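Local atomic coordinates of mercuric reductase (Metallosphaera sedula, PDB entry 4YWO), a protein that probably reduces mercuric ion to elemental mercury with NADPH, as an FAD-containing homodimer of the pyridine nucleotide-disulfide oxidoreductase family. Residues M31-E36 and I323-A328; D157-W162 and K239-G244. All coordinates share one frame; numbering follows the deposited sequence.

Contact 1 of 2, residues M31-E36 and I323-A328; sequences MIKANE and IATENA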
ATOM      1  N   MET A  31       4.677  14.475  25.719  1.00 15.24           N
ATOM      2  CA  MET A  31       4.544  15.886  25.907  1.00 19.23           C
ATOM      3  C   MET A  31       3.193  16.339  25.354  1.00 21.51           C
ATOM      4  O   MET A  31       2.475  17.190  25.962  1.00 23.54           O
ATOM      5  CB  MET A  31       5.618  16.647  25.257  1.00 20.73           C
ATOM      6  CG  MET A  31       5.454  18.147  25.428  1.00 26.27           C
ATOM      7  SD  MET A  31       6.333  19.059  24.167  1.00 37.02           S
ATOM      8  CE  MET A  31       5.807  18.535  22.537  1.00 28.96           C
ATOM      9  N   ILE A  32       2.889  15.797  24.216  1.00 22.35           N
ATOM     10  CA  ILE A  32       1.639  16.206  23.510  1.00 22.46           C
ATOM     11  C   ILE A  32       0.425  15.728  24.289  1.00 23.09           C
ATOM     12  O   ILE A  32      -0.492  16.543  24.558  1.00 25.97           O
ATOM     13  CB  ILE A  32       1.625  15.710  22.078  1.00 23.62           C
ATOM     14  CG1 ILE A  32       2.717  16.417  21.350  1.00 24.08           C
ATOM     15  CG2 ILE A  32       0.182  15.922  21.479  1.00 26.50           C
ATOM     16  CD1 ILE A  32       2.936  15.867  19.959  1.00 27.14           C
ATOM     17  N   LYS A  33       0.428  14.474  24.690  1.00 21.25           N
ATOM     18  CA  LYS A  33      -0.597  13.928  25.501  1.00 21.61           C
ATOM     19  C   LYS A  33      -0.776  14.679  26.786  1.00 22.61           C
ATOM     20  O   LYS A  33      -1.906  14.843  27.243  1.00 25.62           O
ATOM     21  CB  LYS A  33      -0.397  12.506  25.800  1.00 22.07           C
ATOM     22  CG  LYS A  33      -1.485  11.857  26.599  1.00 23.48           C
ATOM     23  CD  LYS A  33      -2.796  12.016  25.812  1.00 31.23           C
ATOM     24  CE  LYS A  33      -3.629  10.753  25.980  1.00 41.71           C
ATOM     25  NZ  LYS A  33      -4.707  10.567  24.946  1.00 46.03           N
ATOM     26  N   ALA A  34       0.324  15.058  27.413  1.00 22.25           N
ATOM     27  CA  ALA A  34       0.204  15.802  28.662  1.00 22.71           C
ATOM     28  C   ALA A  34      -0.564  17.156  28.450  1.00 25.80           C
ATOM     29  O   ALA A  34      -1.482  17.476  29.254  1.00 27.53           O
ATOM     30  CB  ALA A  34       1.608  16.061  29.231  1.00 22.80           C
ATOM     31  N   ASN A  35      -0.221  17.877  27.411  1.00 25.25           N
ATOM     32  CA  ASN A  35      -0.903  19.131  27.034  1.00 29.68           C
ATOM     33  C   ASN A  35      -2.389  18.907  26.815  1.00 32.15           C
ATOM     34  O   ASN A  35      -3.207  19.730  27.259  1.00 35.15           O
ATOM     35  CB  ASN A  35      -0.271  19.761  25.787  1.00 31.92           C
ATOM     36  CG  ASN A  35       0.836  20.684  26.101  1.00 32.87           C
ATOM     37  OD1 ASN A  35       0.699  21.847  25.909  1.00 42.52           O
ATOM     38  ND2 ASN A  35       1.978  20.182  26.545  1.00 37.11           N
ATOM     39  N   GLU A  36      -2.731  17.857  26.109  1.00 29.42           N
ATOM     40  CA  GLU A  36      -4.116  17.431  25.852  1.00 30.72           C
ATOM     41  C   GLU A  36      -4.887  17.106  27.154  1.00 36.70           C
ATOM     42  O   GLU A  36      -6.094  17.301  27.245  1.00 32.68           O
ATOM     43  CB  GLU A  36      -4.168  16.256  24.902  1.00 31.81           C
ATOM     44  CG  GLU A  36      -3.673  16.652  23.487  1.00 38.16           C
ATOM     45  CD  GLU A  36      -3.506  15.466  22.505  1.00 37.38           C
ATOM     46  OE1 GLU A  36      -3.601  14.279  22.923  1.00 47.01           O
ATOM     47  OE2 GLU A  36      -3.314  15.747  21.281  1.00 40.21           O
ATOM     48  N   ILE A 323       0.293   6.474  25.784  1.00 17.34           N
ATOM     49  CA  ILE A 323      -0.454   5.624  26.712  1.00 21.24           C
ATOM     50  C   ILE A 323       0.159   5.769  28.139  1.00 22.06           C
ATOM     51  O   ILE A 323      -0.554   5.902  29.155  1.00 20.74           O
ATOM     52  CB  ILE A 323      -0.389   4.201  26.320  1.00 24.97           C
ATOM     53  CG1 ILE A 323      -1.311   4.006  25.115  1.00 27.67           C
ATOM     54  CG2 ILE A 323      -0.906   3.269  27.396  1.00 26.61           C
ATOM     55  CD1 ILE A 323      -1.196   2.595  24.599  1.00 33.62           C
ATOM     56  N   ALA A 324       1.467   5.829  28.197  1.00 17.37           N
ATOM     57  CA  ALA A 324       2.163   5.906  29.523  1.00 20.74           C
ATOM     58  C   ALA A 324       1.720   7.174  30.188  1.00 19.66           C
ATOM     59  O   ALA A 324       1.430   7.147  31.419  1.00 19.69           O
ATOM     60  CB  ALA A 324       3.665   5.862  29.351  1.00 18.61           C
ATOM     61  N   THR A 325       1.644   8.249  29.433  1.00 17.95           N
ATOM     62  CA  THR A 325       1.294   9.560  29.928  1.00 18.09           C
ATOM     63  C   THR A 325      -0.171   9.539  30.430  1.00 20.90           C
ATOM     64  O   THR A 325      -0.506  10.026  31.525  1.00 22.30           O
ATOM     65  CB  THR A 325       1.611  10.616  28.977  1.00 19.07           C
ATOM     66  OG1 THR A 325       2.999  10.657  28.688  1.00 19.38           O
ATOM     67  CG2 THR A 325       1.119  11.988  29.363  1.00 21.51           C
ATOM     68  N   GLU A 326      -1.071   9.028  29.589  1.00 18.95           N
ATOM     69  CA  GLU A 326      -2.459   8.975  30.007  1.00 21.17           C
ATOM     70  C   GLU A 326      -2.597   8.146  31.210  1.00 22.17           C
ATOM     71  O   GLU A 326      -3.396   8.555  32.173  1.00 24.75           O
ATOM     72  CB  GLU A 326      -3.318   8.440  28.812  1.00 25.66           C
ATOM     73  CG  GLU A 326      -4.767   8.433  29.186  1.00 29.46           C
ATOM     74  CD  GLU A 326      -5.681   8.134  28.018  1.00 36.55           C
ATOM     75  OE1 GLU A 326      -5.178   7.840  26.903  1.00 35.64           O
ATOM     76  OE2 GLU A 326      -6.907   8.093  28.270  1.00 37.98           O
ATOM     77  N   ASN A 327      -1.955   6.981  31.311  1.00 19.61           N
ATOM     78  CA  ASN A 327      -2.098   6.132  32.521  1.00 19.09           C
ATOM     79  C   ASN A 327      -1.528   6.886  33.753  1.00 22.63           C
ATOM     80  O   ASN A 327      -2.114   6.899  34.888  1.00 20.77           O
ATOM     81  CB  ASN A 327      -1.402   4.832  32.423  1.00 18.06           C
ATOM     82  CG  ASN A 327      -2.104   3.837  31.408  1.00 20.62           C
ATOM     83  OD1 ASN A 327      -3.228   4.065  31.068  1.00 21.72           O
ATOM     84  ND2 ASN A 327      -1.482   2.768  31.085  1.00 18.71           N
ATOM     85  N   ALA A 328      -0.473   7.620  33.518  1.00 19.69           N
ATOM     86  CA  ALA A 328       0.181   8.328  34.696  1.00 19.78           C
ATOM     87  C   ALA A 328      -0.667   9.433  35.165  1.00 22.17           C
ATOM     88  O   ALA A 328      -0.795   9.564  36.429  1.00 23.43           O
ATOM     89  CB  ALA A 328       1.576   8.856  34.269  1.00 18.08           C
TER
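Thr-325 turns its methyl group onto helix 31-36, and the close packing of this helix pair gathers around that one carbon. Its CG2 lies 3.8 Å from Lys-33 CG and 3.7 Å from the backbone N of Ala-34, with Ala-34 CB at 4.1 Å. With OG1 beside the backbone N (chi1 -61°), the methyl CG2 falls anti to that N and faces the neighbour, while OG1 bonds back to the carbonyl of Gly-321 one turn earlier. Leu-18 of the central strand 16-21 touches both Ala-34 and Thr-325 and closes this inner side.

The outer side is looser and polar. Lys-33 slides past the threonine, bends at chi2 and chi3, and lays its CE 3.7 Å from Glu-326 CB. Its NZ then makes a weak, long salt bridge of 3.4 Å to Glu-326 OE1, while OE2 of the same carboxylate pairs with Lys-334.

The segment axes approach to 8.6 Å and cross at -36°, running broadly the same way. Such neighbouring, similarly directed helices on a parallel sheet are characteristic of the Rossmann-like FAD-binding domain, in which helix 25-36 follows the dinucleotide-binding glycine turn.

Contact 2 of 2, residues D157-W162 and K239-G244; sequences DKVGFW and KEVRKG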
ATOM      1  N   ASP A 157      37.748  -2.044  18.914  1.00 30.91           N
ATOM      2  CA  ASP A 157      37.792  -0.669  19.312  1.00 36.63           C
ATOM      3  C   ASP A 157      39.017   0.026  18.806  1.00 36.50           C
ATOM      4  O   ASP A 157      38.942   1.148  18.402  1.00 36.07           O
ATOM      5  CB  ASP A 157      37.645  -0.548  20.812  1.00 43.10           C
ATOM      6  CG  ASP A 157      36.328  -1.136  21.293  1.00 55.64           C
ATOM      7  OD1 ASP A 157      35.252  -0.505  21.107  1.00 57.43           O
ATOM      8  OD2 ASP A 157      36.355  -2.271  21.803  1.00 66.13           O
ATOM      9  N   LYS A 158      40.148  -0.655  18.742  1.00 41.35           N
ATOM     10  CA  LYS A 158      41.379  -0.028  18.284  1.00 39.69           C
ATOM     11  C   LYS A 158      41.379   0.218  16.781  1.00 33.83           C
ATOM     12  O   LYS A 158      41.798   1.259  16.303  1.00 35.10           O
ATOM     13  CB  LYS A 158      42.568  -0.928  18.718  1.00 46.01           C
ATOM     14  CG  LYS A 158      43.900  -0.717  18.000  1.00 56.60           C
ATOM     15  CD  LYS A 158      45.079  -1.338  18.794  1.00 68.91           C
ATOM     16  CE  LYS A 158      44.915  -2.836  19.131  1.00 66.29           C
ATOM     17  NZ  LYS A 158      44.710  -3.665  17.912  1.00 62.36           N
ATOM     18  N   VAL A 159      40.856  -0.728  16.022  1.00 31.80           N
ATOM     19  CA  VAL A 159      40.720  -0.579  14.567  1.00 29.46           C
ATOM     20  C   VAL A 159      39.608   0.412  14.129  1.00 29.60           C
ATOM     21  O   VAL A 159      39.777   1.127  13.140  1.00 30.11           O
ATOM     22  CB  VAL A 159      40.542  -1.977  13.950  1.00 30.98           C
ATOM     23  CG1 VAL A 159      40.182  -1.902  12.490  1.00 30.44           C
ATOM     24  CG2 VAL A 159      41.804  -2.858  14.114  1.00 32.81           C
ATOM     25  N   GLY A 160      38.554   0.497  14.924  1.00 27.25           N
ATOM     26  CA  GLY A 160      37.474   1.523  14.720  1.00 24.84           C
ATOM     27  C   GLY A 160      36.420   0.930  13.755  1.00 26.52           C
ATOM     28  O   GLY A 160      36.641  -0.059  13.059  1.00 23.96           O
ATOM     29  N   PHE A 161      35.264   1.573  13.750  1.00 22.60           N
ATOM     30  CA  PHE A 161      34.087   0.989  12.999  1.00 20.01           C
ATOM     31  C   PHE A 161      33.071   2.132  12.873  1.00 19.99           C
ATOM     32  O   PHE A 161      33.167   3.188  13.451  1.00 21.24           O
ATOM     33  CB  PHE A 161      33.505  -0.196  13.759  1.00 19.44           C
ATOM     34  CG  PHE A 161      33.122   0.103  15.170  1.00 21.20           C
ATOM     35  CD1 PHE A 161      31.942   0.707  15.526  1.00 22.08           C
ATOM     36  CD2 PHE A 161      34.039  -0.116  16.230  1.00 23.71           C
ATOM     37  CE1 PHE A 161      31.642   1.092  16.841  1.00 26.00           C
ATOM     38  CE2 PHE A 161      33.727   0.220  17.534  1.00 25.87           C
ATOM     39  CZ  PHE A 161      32.564   0.845  17.883  1.00 25.83           C
ATOM     40  N   TRP A 162      32.066   1.878  12.035  1.00 18.34           N
ATOM     41  CA  TRP A 162      30.930   2.716  11.864  1.00 16.49           C
ATOM     42  C   TRP A 162      29.740   2.063  12.591  1.00 15.18           C
ATOM     43  O   TRP A 162      29.633   0.832  12.672  1.00 17.44           O
ATOM     44  CB  TRP A 162      30.569   2.905  10.428  1.00 17.61           C
ATOM     45  CG  TRP A 162      31.443   3.778   9.658  1.00 19.57           C
ATOM     46  CD1 TRP A 162      32.497   4.532  10.128  1.00 23.97           C
ATOM     47  CD2 TRP A 162      31.315   4.082   8.259  1.00 20.53           C
ATOM     48  NE1 TRP A 162      33.046   5.275   9.077  1.00 23.29           N
ATOM     49  CE2 TRP A 162      32.335   4.997   7.932  1.00 22.26           C
ATOM     50  CE3 TRP A 162      30.465   3.635   7.261  1.00 21.87           C
ATOM     51  CZ2 TRP A 162      32.513   5.463   6.643  1.00 23.87           C
ATOM     52  CZ3 TRP A 162      30.688   4.081   5.954  1.00 22.23           C
ATOM     53  CH2 TRP A 162      31.652   5.021   5.680  1.00 22.85           C
ATOM     54  N   LYS A 239      36.221 -13.582  15.474  1.00 30.19           N
ATOM     55  CA  LYS A 239      37.205 -13.781  16.579  1.00 34.04           C
ATOM     56  C   LYS A 239      38.007 -12.538  16.956  1.00 34.90           C
ATOM     57  O   LYS A 239      38.314 -12.311  18.139  1.00 36.42           O
ATOM     58  CB  LYS A 239      38.166 -14.897  16.180  1.00 40.58           C
ATOM     59  CG  LYS A 239      37.454 -16.129  15.711  1.00 45.17           C
ATOM     60  CD  LYS A 239      38.319 -17.363  15.853  1.00 55.87           C
ATOM     61  CE  LYS A 239      39.500 -17.347  14.914  1.00 60.18           C
ATOM     62  NZ  LYS A 239      39.866 -18.744  14.555  1.00 62.17           N
ATOM     63  N   GLU A 240      38.341 -11.732  15.962  1.00 31.19           N
ATOM     64  CA  GLU A 240      39.252 -10.642  16.104  1.00 34.11           C
ATOM     65  C   GLU A 240      39.178  -9.712  14.893  1.00 29.98           C
ATOM     66  O   GLU A 240      38.827 -10.141  13.759  1.00 29.63           O
ATOM     67  CB  GLU A 240      40.664 -11.254  16.209  1.00 39.35           C
ATOM     68  CG  GLU A 240      41.763 -10.257  16.506  1.00 46.11           C
ATOM     69  CD  GLU A 240      43.185 -10.882  16.444  1.00 47.74           C
ATOM     70  OE1 GLU A 240      43.303 -12.118  16.216  1.00 44.21           O
ATOM     71  OE2 GLU A 240      44.156 -10.107  16.624  1.00 48.88           O
ATOM     72  N   VAL A 241      39.524  -8.461  15.106  1.00 28.74           N
ATOM     73  CA  VAL A 241      39.766  -7.513  14.054  1.00 30.42           C
ATOM     74  C   VAL A 241      41.176  -6.919  14.129  1.00 30.80           C
ATOM     75  O   VAL A 241      41.653  -6.560  15.208  1.00 29.39           O
ATOM     76  CB  VAL A 241      38.714  -6.346  14.138  1.00 30.01           C
ATOM     77  CG1 VAL A 241      38.891  -5.382  13.013  1.00 33.74           C
ATOM     78  CG2 VAL A 241      37.303  -6.927  14.113  1.00 30.63           C
ATOM     79  N   ARG A 242      41.769  -6.779  12.981  1.00 31.81           N
ATOM     80  CA  ARG A 242      43.095  -6.128  12.873  1.00 39.84           C
ATOM     81  C   ARG A 242      43.174  -5.226  11.678  1.00 40.08           C
ATOM     82  O   ARG A 242      42.289  -5.244  10.810  1.00 33.04           O
ATOM     83  CB  ARG A 242      44.252  -7.159  12.954  1.00 43.94           C
ATOM     84  CG  ARG A 242      44.257  -8.334  12.036  1.00 50.41           C
ATOM     85  CD  ARG A 242      45.473  -9.251  12.337  1.00 59.97           C
ATOM     86  NE  ARG A 242      45.549 -10.382  11.386  1.00 66.15           N
ATOM     87  CZ  ARG A 242      46.090 -10.346  10.154  1.00 67.08           C
ATOM     88  NH1 ARG A 242      46.714  -9.254   9.676  1.00 64.23           N
ATOM     89  NH2 ARG A 242      46.023 -11.432   9.384  1.00 67.80           N
ATOM     90  N   LYS A 243      44.184  -4.363  11.642  1.00 37.07           N
ATOM     91  CA  LYS A 243      44.367  -3.452  10.559  1.00 41.60           C
ATOM     92  C   LYS A 243      45.494  -3.930   9.647  1.00 45.55           C
ATOM     93  O   LYS A 243      46.625  -4.143  10.132  1.00 42.64           O
ATOM     94  CB  LYS A 243      44.714  -2.068  11.135  1.00 46.06           C
ATOM     95  CG  LYS A 243      44.894  -0.925  10.146  1.00 46.62           C
ATOM     96  CD  LYS A 243      43.645  -0.648   9.302  1.00 50.81           C
ATOM     97  CE  LYS A 243      43.865   0.525   8.358  1.00 54.81           C
ATOM     98  NZ  LYS A 243      42.583   0.892   7.697  1.00 62.67           N
ATOM     99  N   GLY A 244      45.183  -4.090   8.353  1.00 44.98           N
ATOM    100  CA  GLY A 244      46.168  -4.362   7.264  1.00 43.50           C
ATOM    101  C   GLY A 244      46.135  -3.184   6.333  1.00 39.49           C
ATOM    102  O   GLY A 244      46.090  -2.032   6.774  1.00 39.93           O
TER
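Val-159, the last residue of the short helix 156-159, wedges its two methyl groups against the edge strand 238-243 of a three-stranded antiparallel sheet. This small meander lies within the pyridine nucleotide-disulfide oxidoreductase fold, away from the flavin, and the contact is plain apolar packing.

The two valine branches have separate tasks. CG1, placed anti to the backbone N (chi1 171°), meets CG1 of Val-241 at 3.7 Å, the two side chains crossing at a slant. CG2 instead rests on the strand backbone, 3.7 Å from Arg-242 C and equally far from Lys-243 N. Lys-243 adds its CB at 4.2 Å from the same CG2, but its chain then leads away from the helix.

In the next shell, Val-241 is placed by two further neighbours: its side chain also packs on Ile-261 of strand 260-263, and its backbone is hydrogen-bonded to that of Pro-154, shortly before the helix. Arg-242 sends its side chain off the opposite way, where it touches Ile-248 and Ile-250 and pairs with Glu-255. A classic beta bulge, in which Lys-239 and Glu-240 both face Ile-250, lies in the strand just ahead of the valine.

Past Val-159 the helix ends at Gly-160, whose positive phi (88°) turns the chain toward Phe-161; the ring of Phe-161 receives Asp-157 OD1 at its edge, in the ring plane.

How the contacts relate
Contacts 1 and 2 lie on opposite sides of the chain's centre, 45 Å apart between their own centres and about 31 Å between nearest atoms, so neither touches the other. Along the sequence, contact 2 is nested inside the long loop closed by contact 1, which joins an early helix to one that follows the last strand of the flavin-binding sheet. Contact 2 lies away from the flavin site and the redox-active disulfide Cys-53–Cys-58. Contact 1 is the one nearer the cofactor: the side chain of Thr-325 is about 8 Å from that of Ala-26, an FAD-binding residue, and about 12 Å from the FAD itself.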